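Local coordinates for protein AlyGC (Glaciecola chathamensis, PDB 5GKD) that probably cleaves alginate by beta-elimination, acting as a calcium-binding alginate lyase of polysaccharide lyase family 6, at residues Lys119-Trp125 / Lys143-Thr149; Gly172-Leu177 / Asp207-Gly211; Asn113-Lys119 / Pro538-Asn542. All coordinates share one frame; numbering follows the deposited sequence.

Contact 1. Residues Lys119-Trp125 / Lys143-Thr149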
ATOM      1  N   LYS A 119      10.489   1.148   3.936  1.00 20.16           N
ATOM      2  CA  LYS A 119      11.754   0.667   3.380  1.00 20.35           C
ATOM      3  C   LYS A 119      12.152   1.417   2.118  1.00 22.75           C
ATOM      4  O   LYS A 119      13.342   1.639   1.890  1.00 22.93           O
ATOM      5  CB  LYS A 119      11.694  -0.840   3.088  1.00 19.85           C
ATOM      6  CG  LYS A 119      11.799  -1.737   4.324  1.00 19.89           C
ATOM      7  CD  LYS A 119      11.867  -3.224   3.942  1.00 19.42           C
ATOM      8  CE  LYS A 119      13.223  -3.559   3.376  1.00 18.47           C
ATOM      9  NZ  LYS A 119      13.207  -4.805   2.624  1.00 19.44           N
ATOM     10  N   PHE A 120      11.193   1.819   1.284  1.00 24.22           N
ATOM     11  CA  PHE A 120      11.555   2.422   0.008  1.00 21.80           C
ATOM     12  C   PHE A 120      11.278   3.908  -0.038  1.00 21.31           C
ATOM     13  O   PHE A 120      11.163   4.491  -1.116  1.00 24.56           O
ATOM     14  CB  PHE A 120      10.897   1.642  -1.127  1.00 22.59           C
ATOM     15  CG  PHE A 120      11.510   0.293  -1.259  1.00 20.98           C
ATOM     16  CD1 PHE A 120      11.063  -0.751  -0.483  1.00 19.59           C
ATOM     17  CD2 PHE A 120      12.663   0.128  -1.999  1.00 20.70           C
ATOM     18  CE1 PHE A 120      11.684  -1.977  -0.536  1.00 19.97           C
ATOM     19  CE2 PHE A 120      13.289  -1.089  -2.049  1.00 20.01           C
ATOM     20  CZ  PHE A 120      12.809  -2.141  -1.317  1.00 19.34           C
ATOM     21  N   GLU A 121      11.205   4.530   1.126  1.00 23.01           N
ATOM     22  CA  GLU A 121      11.399   5.964   1.260  1.00 24.59           C
ATOM     23  C   GLU A 121      12.879   6.152   1.569  1.00 23.24           C
ATOM     24  O   GLU A 121      13.332   5.848   2.677  1.00 21.61           O
ATOM     25  CB  GLU A 121      10.493   6.531   2.343  1.00 20.85           C
ATOM     26  CG  GLU A 121      10.265   8.020   2.266  1.00 37.98           C
ATOM     27  CD  GLU A 121       9.554   8.464   0.993  1.00 34.77           C
ATOM     28  OE1 GLU A 121       9.915   9.530   0.464  1.00 41.09           O
ATOM     29  OE2 GLU A 121       8.659   7.750   0.509  1.00 33.79           O
ATOM     30  N   GLN A 122      13.629   6.616   0.570  1.00 23.40           N
ATOM     31  CA  GLN A 122      15.086   6.615   0.572  1.00 21.30           C
ATOM     32  C   GLN A 122      15.690   7.763   1.376  1.00 22.68           C
ATOM     33  O   GLN A 122      15.238   8.905   1.294  1.00 25.75           O
ATOM     34  CB  GLN A 122      15.593   6.700  -0.870  1.00 22.99           C
ATOM     35  CG  GLN A 122      17.077   6.962  -0.979  1.00 24.87           C
ATOM     36  CD  GLN A 122      17.564   6.936  -2.401  1.00 32.12           C
ATOM     37  OE1 GLN A 122      18.761   6.846  -2.653  1.00 38.37           O
ATOM     38  NE2 GLN A 122      16.639   7.002  -3.345  1.00 37.80           N
ATOM     39  N   ASP A 123      16.736   7.453   2.137  1.00 20.55           N
ATOM     40  CA  ASP A 123      17.599   8.472   2.718  1.00 20.80           C
ATOM     41  C   ASP A 123      19.005   7.892   2.845  1.00 21.67           C
ATOM     42  O   ASP A 123      19.262   6.747   2.480  1.00 20.47           O
ATOM     43  CB  ASP A 123      17.065   8.984   4.069  1.00 19.29           C
ATOM     44  CG  ASP A 123      16.997   7.891   5.153  1.00 20.28           C
ATOM     45  OD1 ASP A 123      17.501   6.755   4.963  1.00 22.99           O
ATOM     46  OD2 ASP A 123      16.426   8.175   6.223  1.00 24.20           O
ATOM     47  N   SER A 124      19.920   8.699   3.352  1.00 22.57           N
ATOM     48  CA  SER A 124      21.267   8.259   3.656  1.00 19.76           C
ATOM     49  C   SER A 124      21.569   8.672   5.080  1.00 18.84           C
ATOM     50  O   SER A 124      20.974   9.618   5.595  1.00 20.90           O
ATOM     51  CB  SER A 124      22.284   8.862   2.705  1.00 22.10           C
ATOM     52  OG  SER A 124      22.306   8.169   1.473  1.00 27.56           O
ATOM     53  N   TRP A 125      22.477   7.956   5.722  1.00 19.88           N
ATOM     54  CA  TRP A 125      22.750   8.300   7.108  1.00 16.58           C
ATOM     55  C   TRP A 125      23.896   9.289   7.247  1.00 19.45           C
ATOM     56  O   TRP A 125      23.839  10.165   8.118  1.00 19.79           O
ATOM     57  CB  TRP A 125      23.020   7.042   7.927  1.00 15.79           C
ATOM     58  CG  TRP A 125      21.753   6.342   8.324  1.00 17.38           C
ATOM     59  CD1 TRP A 125      20.468   6.682   7.957  1.00 19.18           C
ATOM     60  CD2 TRP A 125      21.633   5.209   9.185  1.00 15.27           C
ATOM     61  NE1 TRP A 125      19.573   5.803   8.513  1.00 15.86           N
ATOM     62  CE2 TRP A 125      20.261   4.902   9.283  1.00 18.18           C
ATOM     63  CE3 TRP A 125      22.552   4.413   9.873  1.00 15.87           C
ATOM     64  CZ2 TRP A 125      19.799   3.843  10.046  1.00 16.66           C
ATOM     65  CZ3 TRP A 125      22.085   3.359  10.614  1.00 15.45           C
ATOM     66  CH2 TRP A 125      20.732   3.084  10.699  1.00 18.24           C
ATOM     67  N   LYS A 143      20.492   0.043   9.272  1.00 17.05           N
ATOM     68  CA  LYS A 143      19.717   0.779   8.273  1.00 19.18           C
ATOM     69  C   LYS A 143      18.887  -0.194   7.448  1.00 20.15           C
ATOM     70  O   LYS A 143      19.435  -1.098   6.815  1.00 19.40           O
ATOM     71  CB  LYS A 143      20.620   1.612   7.371  1.00 17.11           C
ATOM     72  CG  LYS A 143      19.847   2.503   6.406  1.00 17.73           C
ATOM     73  CD  LYS A 143      20.779   3.495   5.708  1.00 17.13           C
ATOM     74  CE  LYS A 143      20.007   4.668   5.059  1.00 18.55           C
ATOM     75  NZ  LYS A 143      19.096   4.298   3.924  1.00 18.92           N
ATOM     76  N   ARG A 144      17.561  -0.019   7.455  1.00 23.01           N
ATOM     77  CA  ARG A 144      16.674  -0.989   6.828  1.00 21.53           C
ATOM     78  C   ARG A 144      16.106  -0.524   5.498  1.00 24.74           C
ATOM     79  O   ARG A 144      15.519  -1.334   4.777  1.00 21.40           O
ATOM     80  CB  ARG A 144      15.495  -1.350   7.744  1.00 22.83           C
ATOM     81  CG  ARG A 144      15.687  -1.148   9.211  1.00 25.74           C
ATOM     82  CD  ARG A 144      16.628  -2.134   9.891  1.00 24.92           C
ATOM     83  NE  ARG A 144      16.096  -3.456  10.078  1.00 30.80           N
ATOM     84  CZ  ARG A 144      16.341  -4.233  11.127  1.00 26.39           C
ATOM     85  NH1 ARG A 144      17.087  -3.824  12.147  1.00 23.43           N
ATOM     86  NH2 ARG A 144      15.812  -5.428  11.151  1.00 24.24           N
ATOM     87  N   ASN A 145      16.263   0.741   5.157  1.00 21.73           N
ATOM     88  CA  ASN A 145      15.565   1.321   4.028  1.00 20.72           C
ATOM     89  C   ASN A 145      16.538   1.609   2.899  1.00 20.93           C
ATOM     90  O   ASN A 145      17.753   1.616   3.075  1.00 20.93           O
ATOM     91  CB  ASN A 145      14.856   2.608   4.443  1.00 18.64           C
ATOM     92  CG  ASN A 145      15.817   3.698   4.794  1.00 22.13           C
ATOM     93  OD1 ASN A 145      16.758   3.481   5.562  1.00 20.92           O
ATOM     94  ND2 ASN A 145      15.605   4.889   4.218  1.00 20.34           N
ATOM     95  N   LYS A 146      15.973   1.861   1.731  1.00 18.43           N
ATOM     96  CA  LYS A 146      16.763   2.179   0.558  1.00 17.98           C
ATOM     97  C   LYS A 146      17.645   3.411   0.781  1.00 18.62           C
ATOM     98  O   LYS A 146      17.277   4.369   1.468  1.00 19.70           O
ATOM     99  CB  LYS A 146      15.834   2.388  -0.634  1.00 18.64           C
ATOM    100  CG  LYS A 146      16.546   2.816  -1.902  1.00 20.68           C
ATOM    101  CD  LYS A 146      15.904   2.268  -3.139  1.00 21.20           C
ATOM    102  CE  LYS A 146      16.677   2.664  -4.383  1.00 27.78           C
ATOM    103  NZ  LYS A 146      16.286   1.806  -5.538  1.00 31.10           N
ATOM    104  N   GLY A 147      18.822   3.383   0.179  1.00 19.19           N
ATOM    105  CA  GLY A 147      19.728   4.506   0.331  1.00 18.53           C
ATOM    106  C   GLY A 147      20.993   3.994   0.985  1.00 22.89           C
ATOM    107  O   GLY A 147      20.969   3.245   1.964  1.00 19.27           O
ATOM    108  N   VAL A 148      22.126   4.408   0.416  1.00 22.62           N
ATOM    109  CA  VAL A 148      23.422   4.044   0.964  1.00 20.78           C
ATOM    110  C   VAL A 148      23.504   4.511   2.420  1.00 21.50           C
ATOM    111  O   VAL A 148      22.863   5.492   2.820  1.00 20.15           O
ATOM    112  CB  VAL A 148      24.533   4.647   0.081  1.00 20.00           C
ATOM    113  CG1 VAL A 148      24.525   6.144   0.161  1.00 21.55           C
ATOM    114  CG2 VAL A 148      25.929   4.083   0.454  1.00 22.55           C
ATOM    115  N   THR A 149      24.223   3.751   3.244  1.00 21.49           N
ATOM    116  CA  THR A 149      24.407   4.188   4.624  1.00 19.58           C
ATOM    117  C   THR A 149      25.276   5.440   4.673  1.00 18.27           C
ATOM    118  O   THR A 149      24.935   6.425   5.334  1.00 18.78           O
ATOM    119  CB  THR A 149      25.008   3.061   5.469  1.00 19.41           C
ATOM    120  OG1 THR A 149      24.181   1.896   5.356  1.00 20.56           O
ATOM    121  CG2 THR A 149      25.100   3.454   6.953  1.00 18.21           C
TER
HETATM  122  O   HOH W   1      16.802   5.569   7.276  1.00 22.68           O
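K143 runs along one face of the W125 indole and ends among the polar atoms around D123. Its CB stands 3.6 Å from the centroid of the six-membered ring, 15° off the ring normal, which meets the criterion for a CH-pi contact. CG follows above CE2 and CZ2, CD comes nearest NE1, and CE reaches CD1 at 3.6 Å. The chain stays extended that far; the bend at the last torsion (chi4 -65°) brings NZ to D123. There NZ bonds to D123 O at 2.8 Å, from above the carbonyl plane, and forms a salt bridge with D123 OD1. Within its own loop it also donates to N145 O, N145 OD1 and G147 O, so NZ has more acceptors within reach than its three protons can serve singly. With an alanine here, the D123 carboxylate would probably be left without its ammonium partner and the indole face without its cover of methylenes.

These are neighbouring coils of a right-handed parallel beta-helix, the fold of the pectate lyase-like clan: W125 N bonds to T149 O where the strands 124-128 and 150-152 begin to run together. Before them, K146 N donates to K119 O at 2.6 Å, nearly straight (166°), and N145 ND2 spans two acceptors of the facing loop. It donates to D123 OD1 at 2.8 Å, in its own amide plane but from above the carboxylate, and to E121 O at 2.9 Å. Water 1 accepts from W125 NE1 and lies 2.7 Å from both D123 OD1 and N145 OD1, with more acceptors near it than protons to give. G147 passes so near the other coil that its CA lies 3.1 Å from D123 O, and a CB there would collide with that oxygen. E121 OE2 makes a salt bridge with R536 of the second subunit.

Contact 2. Residues Gly172-Leu177 / Asp207-Gly211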
ATOM      1  N   GLY A 172      28.101  -1.879  11.366  1.00 18.96           N
ATOM      2  CA  GLY A 172      27.428  -3.039  11.877  1.00 17.45           C
ATOM      3  C   GLY A 172      26.428  -3.610  10.899  1.00 18.25           C
ATOM      4  O   GLY A 172      26.249  -3.128   9.786  1.00 20.17           O
ATOM      5  N   PRO A 173      25.754  -4.665  11.336  1.00 16.82           N
ATOM      6  CA  PRO A 173      24.837  -5.404  10.457  1.00 19.33           C
ATOM      7  C   PRO A 173      23.826  -4.524   9.727  1.00 20.78           C
ATOM      8  O   PRO A 173      23.165  -3.670  10.316  1.00 20.36           O
ATOM      9  CB  PRO A 173      24.146  -6.371  11.423  1.00 17.01           C
ATOM     10  CG  PRO A 173      25.220  -6.665  12.470  1.00 18.84           C
ATOM     11  CD  PRO A 173      25.989  -5.357  12.623  1.00 18.60           C
ATOM     12  N   ARG A 174      23.719  -4.742   8.421  1.00 19.91           N
ATOM     13  CA  ARG A 174      22.715  -4.097   7.590  1.00 18.98           C
ATOM     14  C   ARG A 174      21.965  -5.208   6.876  1.00 18.44           C
ATOM     15  O   ARG A 174      22.572  -5.941   6.088  1.00 19.48           O
ATOM     16  CB  ARG A 174      23.302  -3.132   6.562  1.00 18.79           C
ATOM     17  CG  ARG A 174      22.216  -2.671   5.609  1.00 18.34           C
ATOM     18  CD  ARG A 174      22.560  -1.481   4.765  1.00 19.10           C
ATOM     19  NE  ARG A 174      21.382  -1.120   3.986  1.00 21.07           N
ATOM     20  CZ  ARG A 174      21.214   0.022   3.338  1.00 21.25           C
ATOM     21  NH1 ARG A 174      22.158   0.950   3.355  1.00 19.32           N
ATOM     22  NH2 ARG A 174      20.082   0.232   2.678  1.00 18.59           N
ATOM     23  N   PRO A 175      20.673  -5.369   7.107  1.00 17.49           N
ATOM     24  CA  PRO A 175      19.961  -6.498   6.507  1.00 19.68           C
ATOM     25  C   PRO A 175      19.747  -6.274   5.017  1.00 19.22           C
ATOM     26  O   PRO A 175      19.944  -5.184   4.477  1.00 18.78           O
ATOM     27  CB  PRO A 175      18.638  -6.553   7.280  1.00 18.55           C
ATOM     28  CG  PRO A 175      18.434  -5.125   7.761  1.00 21.88           C
ATOM     29  CD  PRO A 175      19.814  -4.538   7.961  1.00 17.23           C
ATOM     30  N   ILE A 176      19.377  -7.367   4.350  1.00 18.76           N
ATOM     31  CA  ILE A 176      19.076  -7.333   2.926  1.00 16.23           C
ATOM     32  C   ILE A 176      18.000  -6.293   2.653  1.00 20.69           C
ATOM     33  O   ILE A 176      16.985  -6.216   3.354  1.00 21.38           O
ATOM     34  CB  ILE A 176      18.635  -8.728   2.460  1.00 19.68           C
ATOM     35  CG1 ILE A 176      19.776  -9.737   2.635  1.00 20.94           C
ATOM     36  CG2 ILE A 176      18.131  -8.690   1.024  1.00 17.01           C
ATOM     37  CD1 ILE A 176      19.324 -11.198   2.563  1.00 23.46           C
ATOM     38  N   LEU A 177      18.217  -5.482   1.624  1.00 21.03           N
ATOM     39  CA  LEU A 177      17.241  -4.465   1.258  1.00 17.47           C
ATOM     40  C   LEU A 177      16.114  -5.063   0.432  1.00 19.97           C
ATOM     41  O   LEU A 177      14.938  -4.777   0.671  1.00 19.83           O
ATOM     42  CB  LEU A 177      17.927  -3.353   0.470  1.00 16.72           C
ATOM     43  CG  LEU A 177      17.351  -1.941   0.352  1.00 22.94           C
ATOM     44  CD1 LEU A 177      17.616  -1.347  -1.028  1.00 18.33           C
ATOM     45  CD2 LEU A 177      15.917  -1.791   0.761  1.00 20.42           C
ATOM     46  N   ASP A 207      30.710  -5.523   9.369  1.00 17.78           N
ATOM     47  CA  ASP A 207      30.190  -6.691  10.084  1.00 19.00           C
ATOM     48  C   ASP A 207      28.797  -6.992   9.531  1.00 20.84           C
ATOM     49  O   ASP A 207      27.841  -6.275   9.836  1.00 17.94           O
ATOM     50  CB  ASP A 207      30.158  -6.396  11.583  1.00 17.87           C
ATOM     51  CG  ASP A 207      29.646  -7.570  12.424  1.00 21.92           C
ATOM     52  OD1 ASP A 207      29.775  -8.746  12.011  1.00 20.67           O
ATOM     53  OD2 ASP A 207      29.144  -7.303  13.526  1.00 22.07           O
ATOM     54  N   ARG A 208      28.698  -8.045   8.714  1.00 19.39           N
ATOM     55  CA  ARG A 208      27.443  -8.496   8.121  1.00 17.79           C
ATOM     56  C   ARG A 208      26.706  -7.372   7.395  1.00 20.22           C
ATOM     57  O   ARG A 208      25.497  -7.183   7.551  1.00 17.12           O
ATOM     58  CB  ARG A 208      26.542  -9.126   9.169  1.00 18.91           C
ATOM     59  CG  ARG A 208      27.067 -10.424   9.734  1.00 21.47           C
ATOM     60  CD  ARG A 208      27.496 -10.186  11.135  1.00 24.02           C
ATOM     61  NE  ARG A 208      26.639 -10.815  12.092  1.00 26.81           N
ATOM     62  CZ  ARG A 208      26.569 -10.471  13.370  1.00 27.33           C
ATOM     63  NH1 ARG A 208      27.295  -9.468  13.856  1.00 25.27           N
ATOM     64  NH2 ARG A 208      25.752 -11.140  14.158  1.00 30.08           N
ATOM     65  N   CYS A 209      27.451  -6.600   6.607  1.00 21.74           N
ATOM     66  CA  CYS A 209      26.828  -5.582   5.767  1.00 18.73           C
ATOM     67  C   CYS A 209      26.241  -6.305   4.566  1.00 18.63           C
ATOM     68  O   CYS A 209      26.960  -6.682   3.641  1.00 16.79           O
ATOM     69  CB  CYS A 209      27.841  -4.506   5.383  1.00 18.41           C
ATOM     70  SG  CYS A 209      28.431  -3.592   6.850  1.00 21.21           S
ATOM     71  N   ASN A 210      24.923  -6.517   4.598  1.00 20.31           N
ATOM     72  CA  ASN A 210      24.228  -7.415   3.682  1.00 18.63           C
ATOM     73  C   ASN A 210      23.197  -6.687   2.816  1.00 19.84           C
ATOM     74  O   ASN A 210      22.274  -7.318   2.293  1.00 15.79           O
ATOM     75  CB  ASN A 210      23.547  -8.535   4.471  1.00 14.51           C
ATOM     76  CG  ASN A 210      24.529  -9.401   5.234  1.00 19.99           C
ATOM     77  OD1 ASN A 210      25.747  -9.214   5.144  1.00 19.51           O
ATOM     78  ND2 ASN A 210      24.003 -10.376   5.988  1.00 16.07           N
ATOM     79  N   GLY A 211      23.332  -5.366   2.658  1.00 21.82           N
ATOM     80  CA  GLY A 211      22.311  -4.599   1.958  1.00 15.19           C
ATOM     81  C   GLY A 211      22.078  -5.058   0.531  1.00 21.02           C
ATOM     82  O   GLY A 211      20.932  -5.104   0.065  1.00 21.88           O
TER
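R174 O accepts from N210 N at 2.8 Å, the shortest bond of this pair, with the donor in the carbonyl plane. R174 N in turn donates to R208 O at 3.1 Å, so R174 bonds to the residues before and after C209; this is the pattern of a parallel bridge, and the end-to-end directions of the two segments differ by only 16°. Further on, L177 N reaches G211 O at 3.2 Å.

Side chains add packing around these backbone bonds. P173 lies beside R208, its CG over one face of the guanidinium and 3.8 Å from NH1. That NH1 is tied to D207 OD2 by a salt bridge of 2.9 Å, which is consistent with the guanidinium being held beside the proline; E431 takes its NH2, while Y170 OH also bonds to D207 OD2. R174 leaves the backbone with CG opposite its own N (chi1 172°) and stays extended to NE, passing G211 CA at 4.1 Å. A CB on G211 would sit tightly against that NE. The extended chain carries the R174 guanidinium to G147 O and T149 OG1 in the preceding coil.

Such in-register stacking of turns on successive coils is the build of a right-handed parallel beta-helix, and here it leads directly into the calcium site, with E212 following G211 and N180 just beyond L177.

Contact 3. Residues Asn113-Lys119 / Pro538-Asn542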
ATOM      1  N   ASN A 113      19.646   1.960  14.185  1.00 16.33           N
ATOM      2  CA  ASN A 113      18.302   1.645  13.723  1.00 17.75           C
ATOM      3  C   ASN A 113      17.426   2.890  13.616  1.00 19.61           C
ATOM      4  O   ASN A 113      16.232   2.861  13.911  1.00 20.86           O
ATOM      5  CB  ASN A 113      17.657   0.592  14.628  1.00 19.41           C
ATOM      6  CG  ASN A 113      18.070  -0.805  14.235  1.00 21.83           C
ATOM      7  OD1 ASN A 113      17.456  -1.415  13.366  1.00 20.39           O
ATOM      8  ND2 ASN A 113      19.150  -1.295  14.831  1.00 18.34           N
ATOM      9  N   PHE A 114      18.029   3.982  13.159  1.00 18.20           N
ATOM     10  CA  PHE A 114      17.386   5.275  12.902  1.00 17.02           C
ATOM     11  C   PHE A 114      16.731   5.306  11.520  1.00 18.84           C
ATOM     12  O   PHE A 114      16.973   6.212  10.715  1.00 18.67           O
ATOM     13  CB  PHE A 114      18.447   6.364  13.031  1.00 15.80           C
ATOM     14  CG  PHE A 114      17.932   7.707  13.428  1.00 18.16           C
ATOM     15  CD1 PHE A 114      17.450   7.925  14.709  1.00 18.34           C
ATOM     16  CD2 PHE A 114      18.016   8.774  12.556  1.00 15.42           C
ATOM     17  CE1 PHE A 114      17.022   9.181  15.095  1.00 19.21           C
ATOM     18  CE2 PHE A 114      17.596  10.044  12.932  1.00 20.49           C
ATOM     19  CZ  PHE A 114      17.084  10.246  14.204  1.00 20.57           C
ATOM     20  N   SER A 115      15.909   4.302  11.222  1.00 17.45           N
ATOM     21  CA  SER A 115      15.451   4.063   9.860  1.00 19.98           C
ATOM     22  C   SER A 115      14.106   4.712   9.593  1.00 20.99           C
ATOM     23  O   SER A 115      13.222   4.712  10.450  1.00 21.91           O
ATOM     24  CB  SER A 115      15.318   2.565   9.572  1.00 20.91           C
ATOM     25  OG  SER A 115      16.560   1.939   9.631  1.00 20.18           O
ATOM     26  N   ASN A 116      13.959   5.245   8.393  1.00 21.32           N
ATOM     27  CA  ASN A 116      12.652   5.668   7.919  1.00 22.72           C
ATOM     28  C   ASN A 116      11.628   4.546   8.103  1.00 19.99           C
ATOM     29  O   ASN A 116      11.961   3.384   7.928  1.00 19.83           O
ATOM     30  CB  ASN A 116      12.741   6.058   6.446  1.00 17.71           C
ATOM     31  CG  ASN A 116      11.549   6.833   5.988  1.00 22.29           C
ATOM     32  OD1 ASN A 116      10.496   6.261   5.688  1.00 20.71           O
ATOM     33  ND2 ASN A 116      11.697   8.167   5.938  1.00 21.98           N
ATOM     34  N   PRO A 117      10.378   4.866   8.441  1.00 21.55           N
ATOM     35  CA  PRO A 117       9.378   3.798   8.617  1.00 21.13           C
ATOM     36  C   PRO A 117       9.082   2.997   7.352  1.00 21.45           C
ATOM     37  O   PRO A 117       8.647   1.847   7.472  1.00 20.36           O
ATOM     38  CB  PRO A 117       8.119   4.546   9.097  1.00 23.90           C
ATOM     39  CG  PRO A 117       8.538   5.893   9.448  1.00 23.56           C
ATOM     40  CD  PRO A 117       9.877   6.188   8.834  1.00 22.35           C
ATOM     41  N   GLU A 118       9.268   3.554   6.155  1.00 21.25           N
ATOM     42  CA  GLU A 118       9.021   2.833   4.905  1.00 18.73           C
ATOM     43  C   GLU A 118      10.340   2.437   4.266  1.00 21.07           C
ATOM     44  O   GLU A 118      11.190   3.299   4.035  1.00 22.70           O
ATOM     45  CB  GLU A 118       8.221   3.672   3.900  1.00 20.66           C
ATOM     46  CG  GLU A 118       6.816   4.002   4.312  1.00 23.53           C
ATOM     47  CD  GLU A 118       6.040   4.723   3.219  1.00 25.54           C
ATOM     48  OE1 GLU A 118       5.918   4.176   2.101  1.00 22.86           O
ATOM     49  OE2 GLU A 118       5.575   5.854   3.484  1.00 30.58           O
ATOM     50  N   LYS A 119      10.489   1.148   3.936  1.00 20.16           N
ATOM     51  CA  LYS A 119      11.754   0.667   3.380  1.00 20.35           C
ATOM     52  C   LYS A 119      12.152   1.417   2.118  1.00 22.75           C
ATOM     53  O   LYS A 119      13.342   1.639   1.890  1.00 22.93           O
ATOM     54  CB  LYS A 119      11.694  -0.840   3.088  1.00 19.85           C
ATOM     55  CG  LYS A 119      11.799  -1.737   4.324  1.00 19.89           C
ATOM     56  CD  LYS A 119      11.867  -3.224   3.942  1.00 19.42           C
ATOM     57  CE  LYS A 119      13.223  -3.559   3.376  1.00 18.47           C
ATOM     58  NZ  LYS A 119      13.207  -4.805   2.624  1.00 19.44           N
ATOM     59  N   PRO A 538       3.016  -0.135   4.878  1.00 20.33           N
ATOM     60  CA  PRO A 538       4.374  -0.427   4.406  1.00 21.06           C
ATOM     61  C   PRO A 538       5.283  -0.655   5.600  1.00 21.75           C
ATOM     62  O   PRO A 538       5.283   0.122   6.559  1.00 20.52           O
ATOM     63  CB  PRO A 538       4.771   0.832   3.623  1.00 20.64           C
ATOM     64  CG  PRO A 538       3.512   1.531   3.314  1.00 21.56           C
ATOM     65  CD  PRO A 538       2.554   1.189   4.436  1.00 20.79           C
ATOM     66  N   MET A 539       6.014  -1.756   5.564  1.00 20.59           N
ATOM     67  CA  MET A 539       6.814  -2.157   6.711  1.00 20.23           C
ATOM     68  C   MET A 539       8.183  -1.495   6.695  1.00 21.43           C
ATOM     69  O   MET A 539       8.687  -1.068   5.658  1.00 23.76           O
ATOM     70  CB  MET A 539       6.976  -3.675   6.756  1.00 20.89           C
ATOM     71  CG  MET A 539       5.665  -4.427   6.838  1.00 20.83           C
ATOM     72  SD  MET A 539       5.872  -6.213   6.879  1.00 22.12           S
ATOM     73  CE  MET A 539       6.663  -6.438   8.456  1.00 16.83           C
ATOM     74  N   GLN A 540       8.786  -1.431   7.877  1.00 24.75           N
ATOM     75  CA  GLN A 540      10.105  -0.855   8.089  1.00 23.56           C
ATOM     76  C   GLN A 540      11.209  -1.893   8.047  1.00 21.49           C
ATOM     77  O   GLN A 540      12.376  -1.535   7.904  1.00 24.89           O
ATOM     78  CB  GLN A 540      10.133  -0.144   9.451  1.00 23.50           C
ATOM     79  CG  GLN A 540      11.383   0.666   9.721  1.00 24.75           C
ATOM     80  CD  GLN A 540      11.553   1.013  11.183  1.00 29.68           C
ATOM     81  OE1 GLN A 540      11.582   0.128  12.037  1.00 34.33           O
ATOM     82  NE2 GLN A 540      11.683   2.307  11.484  1.00 27.62           N
ATOM     83  N   ARG A 541      10.853  -3.166   8.112  1.00 23.76           N
ATOM     84  CA  ARG A 541      11.738  -4.226   8.553  1.00 23.77           C
ATOM     85  C   ARG A 541      11.372  -5.486   7.779  1.00 21.08           C
ATOM     86  O   ARG A 541      10.219  -5.650   7.374  1.00 22.84           O
ATOM     87  CB  ARG A 541      11.526  -4.398  10.060  1.00 24.08           C
ATOM     88  CG  ARG A 541      12.510  -5.154  10.839  1.00 28.78           C
ATOM     89  CD  ARG A 541      12.168  -4.950  12.281  1.00 24.29           C
ATOM     90  NE  ARG A 541      12.536  -3.606  12.709  1.00 30.91           N
ATOM     91  CZ  ARG A 541      13.503  -3.349  13.582  1.00 30.59           C
ATOM     92  NH1 ARG A 541      14.179  -4.346  14.132  1.00 27.45           N
ATOM     93  NH2 ARG A 541      13.787  -2.100  13.920  1.00 32.65           N
ATOM     94  N   ASN A 542      12.342  -6.370   7.572  1.00 17.43           N
ATOM     95  CA  ASN A 542      12.044  -7.669   6.968  1.00 21.09           C
ATOM     96  C   ASN A 542      11.373  -8.594   7.998  1.00 20.38           C
ATOM     97  O   ASN A 542      11.290  -8.284   9.184  1.00 20.79           O
ATOM     98  CB  ASN A 542      13.318  -8.330   6.425  1.00 17.40           C
ATOM     99  CG  ASN A 542      14.050  -7.464   5.404  1.00 19.93           C
ATOM    100  OD1 ASN A 542      13.464  -6.585   4.781  1.00 22.65           O
ATOM    101  ND2 ASN A 542      15.335  -7.724   5.223  1.00 18.63           N
TER
HETATM  102  O   HOH W   2      13.810   0.853  13.886  1.00 30.11           O
HETATM  103  O   HOH W   3      12.966   0.926   6.433  1.00 27.93           O
HETATM  104  O   HOH W   4       6.763   0.721   9.230  1.00 25.63           O
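K119 and N542 make the shortest hydrogen bond between these segments, K119 NZ meeting N542 OD1 at 2.8 Å in the carbonyl plane. The same ammonium also donates to L177 O, so it joins three pieces of chain. The other direct bonds are weak: K119 N to M539 O at 3.3 Å, and Q540 NE2 to S115 O at 3.0 Å with an N-H...O angle of 125°. Q540 CB, set by the backbone, lies 3.2 Å from P117 O; with CG opposite the backbone N (chi1 -172°), the extended chain then carries CG to 3.3 Å from N116 O and NE2 on to S115 O. On the facing loop, N116 OD1 accepts from E118 N in its carbonyl plane, on a lone pair, closing an Asx turn.

Water supplies a second set of links. Water 3 donates to both N116 O and Q540 O, the latter at 2.9 Å. Water 4 lies between P117 O and P538 O, and water 2 between N113 O and Q540 OE1, with a weak bond from R541 NH2.

Apolar packing is limited. The E118 side chain and the P538 ring lie side by side, pointing the same way, with CG of E118 3.8 Å from CB of P538; E118 also packs on L537 of the second subunit.

Residues 538-542 belong to the C-terminal beta-helix and 113-119 to the N-terminal one. With one short ammonium-to-amide bond, two weak direct bonds and bridging waters, the chemistry is that of a polar, hydrated seam between two beta-helices, not of a continuous hydrophobic core.

Overall arrangement
Contacts 1 and 2 lie in series along the N-terminal beta-helix, their centres about 12 Å apart, and join the turns of successive coils: 119-125 to 143-149, then 172-177 to 207-211. The first segment of contact 3 leads straight into contact 1 and shares a lysine with it, the two centres being about 8 Å apart, but its other segment comes 419 residues later, from the C-terminal beta-helix; about 14 Å separates its centre from that of contact 2. One arginine and that lysine bridge the contacts. Contacts 1 and 3 also touch the second subunit, whereas contact 2, which runs into the calcium site, does not; the interdomain seam and the coils near the metal are thus neighbours.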